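Long-range contact in AvGluR1 ligand binding domain (PDB 4IO4), which is the glutamate-binding clamshell domain of a rotifer receptor that probably works as a ligand-gated ion channel, here holding serine: residues A[106-111]-A[179-184]. Residues are numbered along the deposited sequence; the frame is centred on the assembly and turned at random.
Sequences SMRILM and MDIGTA. With SER (serine), chain C.
Two nearly straight backbone bonds make Arg108 and Met179 an antiparallel hydrogen-bonded pair: Arg108 N reaches Met179 O at 2.8 Å, and Met179 N reaches Arg108 O at 3.0 Å. A third, more bent bond (147°) runs from Ile181 N to Ser106 O, so the antiparallel pairing of strand 176-180 with strand 103-112 carries into the first turn of helix 181-190.

Apolar contacts flank this ladder. Ile181 CD1 lies 4.0 Å from Arg108 CD; the guanidinium of that arginine bonds Gly199 O through NH2. Leu110 CD2 touches Met179 SD at 3.8 Å, and both side chains also meet Met165 of helix 162-171; with Leu110 CG trans to the backbone N (chi1 178°), chi2 brings CD2 to the sulfur.

The polar end is Asp180, right before helix 181-190, whose carboxylate makes no capping bond. Asp180 OD2 accepts ligand SER N at 2.8 Å and SER OG at 3.0 Å, while Asp180 OD1 takes Asn105 ND2 and lies 3.6 Å from Met107 CG. Replacing Asp180 by an alanine is likely to leave the ligand's amino group without this carboxylate and Asn105 without this acceptor. The chemistry implies a ligand-gripping acid, consistent with glutamate receptor ligand-binding domains, probably steadied here by Asn105.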
# COMPACT_ATOMS: atom_id res chain seq x y z
N SER A 106 -2.40 -9.14 2.13
CA SER A 106 -3.63 -9.52 2.82
C SER A 106 -3.39 -10.95 3.27
O SER A 106 -2.35 -11.53 2.95
CB SER A 106 -4.84 -9.43 1.88
OG SER A 106 -4.66 -10.27 0.76
N MET A 107 -4.31 -11.52 4.04
CA MET A 107 -4.11 -12.86 4.56
C MET A 107 -5.18 -13.81 4.03
O MET A 107 -6.25 -13.36 3.58
CB MET A 107 -4.09 -12.87 6.11
CG MET A 107 -2.75 -12.42 6.72
SD MET A 107 -2.67 -12.60 8.53
CE MET A 107 -3.80 -11.33 9.04
N ARG A 108 -4.85 -15.09 4.05
CA ARG A 108 -5.76 -16.17 3.70
C ARG A 108 -5.68 -17.26 4.77
O ARG A 108 -4.70 -17.35 5.54
CB ARG A 108 -5.42 -16.72 2.32
CG ARG A 108 -5.57 -15.62 1.28
CD ARG A 108 -6.09 -16.07 -0.01
NE ARG A 108 -7.35 -16.81 0.08
CZ ARG A 108 -7.71 -17.67 -0.85
NH1 ARG A 108 -6.92 -17.88 -1.89
NH2 ARG A 108 -8.85 -18.34 -0.75
N ILE A 109 -6.74 -18.04 4.86
CA ILE A 109 -6.80 -19.21 5.70
C ILE A 109 -6.12 -20.37 4.99
O ILE A 109 -6.42 -20.68 3.82
CB ILE A 109 -8.26 -19.57 6.02
CG1 ILE A 109 -8.98 -18.37 6.66
CG2 ILE A 109 -8.32 -20.80 6.91
CD1 ILE A 109 -10.50 -18.55 6.81
N LEU A 110 -5.21 -21.02 5.71
CA LEU A 110 -4.47 -22.20 5.24
C LEU A 110 -5.03 -23.44 5.91
O LEU A 110 -5.28 -23.43 7.12
CB LEU A 110 -3.01 -22.08 5.61
CG LEU A 110 -2.06 -23.23 5.26
CD1 LEU A 110 -1.78 -23.31 3.78
CD2 LEU A 110 -0.76 -23.00 6.00
N MET A 111 -5.21 -24.51 5.15
CA MET A 111 -5.77 -25.74 5.71
C MET A 111 -5.32 -26.93 4.88
O MET A 111 -4.74 -26.76 3.79
CB MET A 111 -7.29 -25.67 5.71
CG MET A 111 -7.91 -25.80 4.31
SD MET A 111 -9.72 -25.57 4.32
CE MET A 111 -10.15 -26.04 2.63
N MET A 179 -2.03 -17.15 6.79
CA MET A 179 -0.78 -16.81 6.09
C MET A 179 -1.00 -15.60 5.20
O MET A 179 -2.09 -15.42 4.65
CB MET A 179 -0.30 -17.93 5.16
CG MET A 179 0.49 -19.03 5.81
SD MET A 179 1.24 -20.12 4.57
CE MET A 179 2.73 -19.22 4.18
N ASP A 180 0.06 -14.82 5.00
CA ASP A 180 0.04 -13.75 4.03
C ASP A 180 -0.17 -14.38 2.68
O ASP A 180 0.28 -15.48 2.42
CB ASP A 180 1.36 -12.99 4.00
CG ASP A 180 1.69 -12.32 5.32
OD1 ASP A 180 0.76 -11.80 5.99
OD2 ASP A 180 2.89 -12.31 5.69
N ILE A 181 -0.85 -13.65 1.82
CA ILE A 181 -1.26 -14.17 0.55
C ILE A 181 -0.12 -14.55 -0.39
O ILE A 181 -0.19 -15.60 -1.04
CB ILE A 181 -2.21 -13.18 -0.15
CG1 ILE A 181 -2.94 -13.89 -1.30
CG2 ILE A 181 -1.49 -11.93 -0.59
CD1 ILE A 181 -4.14 -13.09 -1.80
N GLY A 182 0.93 -13.74 -0.45
CA GLY A 182 2.00 -14.00 -1.39
C GLY A 182 2.68 -15.32 -1.07
O GLY A 182 2.83 -16.17 -1.93
N THR A 183 3.07 -15.49 0.19
CA THR A 183 3.73 -16.73 0.58
C THR A 183 2.76 -17.91 0.64
O THR A 183 3.14 -19.05 0.37
CB THR A 183 4.45 -16.58 1.94
OG1 THR A 183 3.59 -15.87 2.83
CG2 THR A 183 5.74 -15.82 1.74
N ALA A 184 1.52 -17.63 1.01
CA ALA A 184 0.50 -18.68 1.05
C ALA A 184 0.36 -19.35 -0.31
O ALA A 184 0.37 -20.60 -0.42
CB ALA A 184 -0.85 -18.10 1.51
N SER C . 3.68 -10.45 7.62
CA SER C . 3.47 -11.05 8.99
C SER C . 3.98 -10.12 10.06
O SER C . 4.73 -9.14 9.77
CB SER C . 4.13 -12.43 9.13
OG SER C . 3.40 -13.41 8.43
OXT SER C . 3.63 -10.36 11.23